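Local atomic coordinates of glycosaminoglycan xylosylkinase (PDB entry 5XOM), a protein that probably phosphorylates the xylose residue of the glycosaminoglycan linkage region in proteoglycans, as a kinase of the Fam20 family. Residues K222-H225 with P226-T230; N335-L339 with S340-D344; E381-K384 with E385-I388. One frame throughout, in Å; residues are numbered along the deposited sequence.

Contact 1 of 3, residues K222-H225 with P226-T230; sequences KLPH and PWRRT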
# COMPACT_ATOMS: atom_id res chain seq x y z
N LYS A 222 4.44 11.63 27.28
CA LYS A 222 5.57 10.91 27.85
C LYS A 222 5.29 10.55 29.30
O LYS A 222 4.79 11.37 30.07
CB LYS A 222 6.84 11.76 27.76
CG LYS A 222 8.08 11.11 28.33
CD LYS A 222 9.15 12.14 28.60
CE LYS A 222 9.49 12.93 27.35
NZ LYS A 222 10.47 12.21 26.48
N LEU A 223 5.61 9.31 29.67
CA LEU A 223 5.52 8.80 31.03
C LEU A 223 6.79 8.05 31.39
O LEU A 223 7.47 7.52 30.50
CB LEU A 223 4.31 7.88 31.21
CG LEU A 223 2.92 8.52 31.16
CD1 LEU A 223 1.82 7.47 31.25
CD2 LEU A 223 2.78 9.53 32.30
N PRO A 224 7.13 7.98 32.67
CA PRO A 224 8.29 7.18 33.08
C PRO A 224 8.04 5.69 32.86
O PRO A 224 6.94 5.18 33.10
CB PRO A 224 8.45 7.50 34.57
CG PRO A 224 7.12 8.03 35.00
CD PRO A 224 6.55 8.73 33.80
N HIS A 225 9.08 4.99 32.40
CA HIS A 225 8.98 3.55 32.17
C HIS A 225 9.05 2.82 33.51
O HIS A 225 9.98 3.04 34.28
CB HIS A 225 10.12 3.08 31.27
CG HIS A 225 9.84 1.79 30.58
ND1 HIS A 225 9.66 0.60 31.25
CD2 HIS A 225 9.77 1.48 29.26
CE1 HIS A 225 9.45 -0.37 30.39
NE2 HIS A 225 9.51 0.13 29.17
N PRO A 226 8.07 1.96 33.83
CA PRO A 226 8.12 1.22 35.10
C PRO A 226 9.40 0.43 35.28
O PRO A 226 9.79 0.13 36.42
CB PRO A 226 6.90 0.30 35.01
CG PRO A 226 5.94 1.03 34.13
CD PRO A 226 6.80 1.74 33.11
N TRP A 227 10.08 0.08 34.19
CA TRP A 227 11.31 -0.70 34.26
C TRP A 227 12.55 0.15 33.99
O TRP A 227 13.61 -0.39 33.64
CB TRP A 227 11.24 -1.88 33.29
CG TRP A 227 10.41 -3.01 33.82
CD1 TRP A 227 10.86 -4.07 34.56
CD2 TRP A 227 8.99 -3.18 33.68
NE1 TRP A 227 9.81 -4.90 34.88
CE2 TRP A 227 8.65 -4.38 34.35
CE3 TRP A 227 7.98 -2.45 33.05
CZ2 TRP A 227 7.34 -4.86 34.41
CZ3 TRP A 227 6.68 -2.93 33.11
CH2 TRP A 227 6.38 -4.12 33.78
N ARG A 228 12.46 1.47 34.16
CA ARG A 228 13.60 2.34 33.96
C ARG A 228 14.71 2.03 34.96
O ARG A 228 14.48 1.47 36.04
CB ARG A 228 13.18 3.81 34.08
CG ARG A 228 12.71 4.23 35.47
CD ARG A 228 12.05 5.59 35.40
NE ARG A 228 11.60 6.07 36.71
CZ ARG A 228 10.45 5.72 37.28
NH1 ARG A 228 9.63 4.88 36.67
NH2 ARG A 228 10.12 6.21 38.47
N ARG A 229 15.93 2.40 34.59
CA ARG A 229 17.10 2.20 35.42
C ARG A 229 17.26 3.37 36.39
O ARG A 229 16.59 4.39 36.30
CB ARG A 229 18.35 2.03 34.56
CG ARG A 229 18.23 0.86 33.62
CD ARG A 229 19.26 0.87 32.51
NE ARG A 229 18.95 -0.21 31.59
CZ ARG A 229 19.33 -1.47 31.78
NH1 ARG A 229 20.03 -1.80 32.86
NH2 ARG A 229 18.99 -2.41 30.90
N THR A 230 18.19 3.19 37.34
CA THR A 230 18.38 4.20 38.37
C THR A 230 19.31 5.32 37.92
O THR A 230 19.19 6.44 38.42
CB THR A 230 18.95 3.54 39.63
OG1 THR A 230 20.13 2.81 39.28
CG2 THR A 230 17.94 2.59 40.23

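Contact 2 of 3, residues N335-L339 with S340-D344; sequences NENSL and SVLLD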
# COMPACT_ATOMS: atom_id res chain seq x y z
N ASN A 335 11.89 -18.65 9.14
CA ASN A 335 12.22 -18.31 7.76
C ASN A 335 13.53 -18.97 7.35
O ASN A 335 14.39 -19.26 8.19
CB ASN A 335 12.33 -16.79 7.59
CG ASN A 335 11.01 -16.13 7.25
OD1 ASN A 335 10.08 -16.78 6.77
ND2 ASN A 335 10.92 -14.82 7.49
N GLU A 336 13.68 -19.22 6.05
CA GLU A 336 14.94 -19.75 5.58
C GLU A 336 16.03 -18.68 5.55
O GLU A 336 17.21 -19.01 5.62
CB GLU A 336 14.78 -20.36 4.18
CG GLU A 336 14.35 -19.36 3.12
CD GLU A 336 14.43 -19.93 1.71
OE1 GLU A 336 15.53 -20.35 1.30
OE2 GLU A 336 13.38 -19.96 1.03
N ASN A 337 15.63 -17.41 5.49
CA ASN A 337 16.55 -16.29 5.62
C ASN A 337 16.44 -15.71 7.02
O ASN A 337 15.34 -15.40 7.49
CB ASN A 337 16.24 -15.21 4.59
CG ASN A 337 16.59 -15.63 3.17
OD1 ASN A 337 15.75 -15.58 2.28
ND2 ASN A 337 17.83 -16.07 2.97
N SER A 338 17.58 -15.57 7.70
CA SER A 338 17.57 -15.07 9.06
C SER A 338 17.08 -13.63 9.11
O SER A 338 16.99 -12.93 8.09
CB SER A 338 18.96 -15.18 9.68
OG SER A 338 19.81 -14.16 9.17
N LEU A 339 16.74 -13.19 10.32
CA LEU A 339 16.29 -11.82 10.53
C LEU A 339 17.32 -10.82 10.01
O LEU A 339 16.95 -9.79 9.42
CB LEU A 339 16.02 -11.60 12.02
CG LEU A 339 15.37 -10.29 12.43
CD1 LEU A 339 13.98 -10.21 11.84
CD2 LEU A 339 15.33 -10.21 13.94
N SER A 340 18.60 -11.09 10.23
CA SER A 340 19.62 -10.13 9.83
C SER A 340 19.82 -10.11 8.32
O SER A 340 20.12 -9.06 7.75
CB SER A 340 20.94 -10.44 10.54
OG SER A 340 21.58 -11.58 9.99
N VAL A 341 19.66 -11.26 7.66
CA VAL A 341 19.75 -11.27 6.20
C VAL A 341 18.62 -10.45 5.60
O VAL A 341 18.84 -9.62 4.70
CB VAL A 341 19.75 -12.71 5.68
CG1 VAL A 341 19.45 -12.74 4.18
CG2 VAL A 341 21.09 -13.38 5.98
N LEU A 342 17.39 -10.63 6.10
CA LEU A 342 16.27 -9.84 5.59
C LEU A 342 16.42 -8.36 5.94
O LEU A 342 16.06 -7.49 5.15
CB LEU A 342 14.95 -10.39 6.14
CG LEU A 342 14.58 -11.81 5.70
CD1 LEU A 342 13.23 -12.21 6.28
CD2 LEU A 342 14.55 -11.90 4.19
N LEU A 343 16.94 -8.06 7.14
CA LEU A 343 17.08 -6.66 7.52
C LEU A 343 18.12 -5.96 6.65
O LEU A 343 17.91 -4.82 6.21
CB LEU A 343 17.45 -6.52 9.00
CG LEU A 343 17.75 -5.06 9.37
CD1 LEU A 343 16.47 -4.26 9.44
CD2 LEU A 343 18.48 -4.98 10.69
N ASP A 344 19.24 -6.62 6.36
CA ASP A 344 20.27 -5.95 5.59
C ASP A 344 19.84 -5.69 4.16
O ASP A 344 20.31 -4.72 3.54
CB ASP A 344 21.57 -6.75 5.61
CG ASP A 344 22.77 -5.88 5.28
OD1 ASP A 344 22.96 -4.86 5.97
OD2 ASP A 344 23.49 -6.17 4.31

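Contact 3 of 3, residues E381-K384 with E385-I388; sequences EKNK and ENVI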
# COMPACT_ATOMS: atom_id res chain seq x y z
N GLU A 381 6.48 -22.10 32.84
CA GLU A 381 6.19 -21.75 34.22
C GLU A 381 4.83 -21.10 34.41
O GLU A 381 4.43 -20.85 35.55
CB GLU A 381 7.30 -20.84 34.75
CG GLU A 381 8.67 -21.50 34.64
CD GLU A 381 9.81 -20.57 34.96
OE1 GLU A 381 9.56 -19.37 35.23
OE2 GLU A 381 10.97 -21.04 34.95
N LYS A 382 4.09 -20.83 33.32
CA LYS A 382 2.73 -20.32 33.44
C LYS A 382 1.76 -20.96 32.45
O LYS A 382 0.56 -20.65 32.53
CB LYS A 382 2.72 -18.79 33.26
CG LYS A 382 3.26 -18.02 34.46
CD LYS A 382 2.86 -16.55 34.48
CE LYS A 382 1.84 -16.19 33.40
NZ LYS A 382 1.28 -14.82 33.58
N ASN A 383 2.23 -21.83 31.56
CA ASN A 383 1.46 -22.47 30.48
C ASN A 383 1.19 -21.48 29.35
O ASN A 383 0.89 -20.30 29.59
CB ASN A 383 0.15 -23.09 31.00
CG ASN A 383 0.39 -24.12 32.08
OD1 ASN A 383 1.34 -24.90 32.02
ND2 ASN A 383 -0.49 -24.14 33.07
N LYS A 384 1.29 -21.97 28.11
CA LYS A 384 1.28 -21.12 26.92
C LYS A 384 0.05 -20.22 26.85
O LYS A 384 0.17 -19.01 26.64
CB LYS A 384 1.36 -22.01 25.67
CG LYS A 384 1.47 -21.25 24.37
CD LYS A 384 1.81 -22.21 23.24
CE LYS A 384 2.11 -21.51 21.93
NZ LYS A 384 1.00 -21.64 20.95
N GLU A 385 -1.15 -20.80 27.03
CA GLU A 385 -2.38 -20.03 26.85
C GLU A 385 -2.66 -19.04 27.97
O GLU A 385 -3.64 -18.31 27.87
CB GLU A 385 -3.59 -20.95 26.64
CG GLU A 385 -3.82 -22.03 27.68
CD GLU A 385 -2.79 -23.13 27.61
OE1 GLU A 385 -2.20 -23.46 28.66
OE2 GLU A 385 -2.51 -23.61 26.49
N ASN A 386 -1.85 -19.00 29.04
CA ASN A 386 -1.94 -17.87 29.97
C ASN A 386 -0.89 -16.80 29.71
O ASN A 386 -0.93 -15.74 30.35
CB ASN A 386 -1.81 -18.33 31.43
CG ASN A 386 -2.77 -19.45 31.78
OD1 ASN A 386 -2.36 -20.48 32.32
ND2 ASN A 386 -4.03 -19.28 31.44
N VAL A 387 0.05 -17.05 28.80
CA VAL A 387 1.05 -16.06 28.41
C VAL A 387 0.66 -15.35 27.12
O VAL A 387 0.81 -14.14 27.01
CB VAL A 387 2.44 -16.72 28.28
CG1 VAL A 387 3.38 -15.81 27.50
CG2 VAL A 387 3.00 -17.04 29.65
N ILE A 388 0.18 -16.10 26.13
CA ILE A 388 -0.23 -15.52 24.86
C ILE A 388 -1.60 -14.86 25.04
O ILE A 388 -2.59 -15.54 25.31
CB ILE A 388 -0.27 -16.59 23.76
CG1 ILE A 388 1.12 -17.19 23.57
CG2 ILE A 388 -0.82 -16.02 22.47
CD1 ILE A 388 2.21 -16.14 23.39

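Contact 1 of 3, residues K222-H225 with P226-T230
His225 and Arg228 meet across a tight turn in which one carbonyl is gripped twice. His225 O accepts the backbone N of Arg228 at 2.9 Å and the guanidinium NH1 of Arg228 at 3.0 Å; the two donors approach from opposite faces of the carbonyl plane. Arg228 reaches back because its CG stands between its own N and carbonyl carbon (chi1 66°), after which the chain runs extended to NE. One face of the guanidinium then lies over Pro224, with NH1 3.6 Å from Pro224 CB, while His225 O is held near the guanidinium plane. The His225 ring meets the next residue but one: with CG opposite its backbone N (chi1 -159°), ND1 receives the backbone N-H of Trp227 at 3.0 Å, the donor lying in the ring plane. CE1 of His225 touches the indole edge, 3.7 Å from Trp227 CE3, and Trp227 NE1 is hydrogen-bonded to Gln317 OE1. A leucine in place of His225 would probably leave the backbone N-H of Trp227, a buried residue, without this acceptor and free this part of the turn to shift. His225 to Arg228 form a type I beta turn, leading strand 221-224 out of its antiparallel sheet, in a Fam20 kinase domain.

Contact 2 of 3, residues N335-L339 with S340-D344
Ser338 and Leu342 make the first backbone link of this helix start: Leu342 N donates to Ser338 O at 3.1 Å, almost straight at the hydrogen (171°) and close to the line of the carbonyl. One residue on, Leu343 N reaches Leu339 O at 2.9 Å in a more bent bond, its donor somewhat tilted from the carbonyl plane. Around these links the side chains of the preceding loop lie against the first turn. Leu342 is the main hydrophobic partner: its CD2 branch rests 3.7 Å from Asn337 CB, while its CD1 branch meets the amide end of Asn335, which crosses it at about a right angle, ND2 lying 3.7 Å from Leu342 CD1. With Leu342 CG beside its backbone N (chi1 -64°), the branch point lies against the loop and both methyls reach it. The amide of Asn337 passes obliquely by Val341, with ND2 3.9 Å from Val341 CG1, and the other methyl of Val341, CG2, comes 3.5 Å from Ser338 OG.

The two serines carry the polar side. Both hydroxyls stand between backbone N and carbonyl carbon, and the OG atoms of Ser338 and Ser340 are 3.2 Å apart. Each is hydrogen-bonded to Asp365 OD1 on helix 358-382, so a single carboxylate oxygen ties the helix start to its neighbour. Farther out, Leu339 and Leu343 turn to the protein interior, where both pack on Leu144 of helix 132-144, and Leu343 also touches Leu364. With Ser338 at the N-cap, this is the capped amino-terminal turn of helix 339-347, seated among helices of the Fam20 kinase domain.

Contact 3 of 3, residues E381-K384 with E385-I388
Asn383 and Lys384 supply the carbonyls that bind the backbone of the following turn. At Asn383 the chain leaves the helical conformation of helix 358-382 with a positive phi of 74°, then coils again at once. Asn383 O accepts Asn386 N at 3.1 Å and, only weakly, Val387 N. Lys384 O takes two donors: Val387 N at 2.9 Å, well above the carbonyl plane, and Ile388 N at 3.0 Å, nearly in line with the C=O bond and almost straight at the hydrogen (172°).

The side chains lie around this short coil. Lys382 crosses Val387 at about a right angle, its CE 4.0 Å from Val387 CG2; a bend at chi3 (8°, almost eclipsed) carries its amino end to a weak hydrogen bond with Cys319 O. Glu385 folds back over the chain: CG stands between its N and carbonyl carbon, a second bend follows at chi2, and OE1 arrives 3.3 Å from Asn383 CB. On another side, Lys384 passes Ile388 obliquely, CG to CG1 at 4.2 Å, and both side chains touch Phe379 and Tyr326. Val387 is buried against Cys378, which is disulfide-bonded to Cys319. The whole is a break after a long helix followed by a single weakly bonded helical turn, 384-387, which passes into strand 388-389 at the periphery of the kinase domain.

All three contacts are local, their centres 26 to 32 Å apart. Contacts 1 and 2 are partly buried, whereas contact 3 is a surface contact, its centre about 30 Å from that of the chain. The elements differ too: contact 1 takes in the end of strand 221-224 and the turn after it, contact 2 begins helix 339-347, and contact 3 lies where helix 358-382 gives way to the short turn 384-387. Helix 358-382 joins two of them, since its Asp365 receives the serines of contact 2 while its far end enters contact 3. Imidazole and guanidinium bond backbone in contact 1, hydroxyls bond a carboxylate of the neighbouring helix in contact 2, and backbone bonds dominate contact 3.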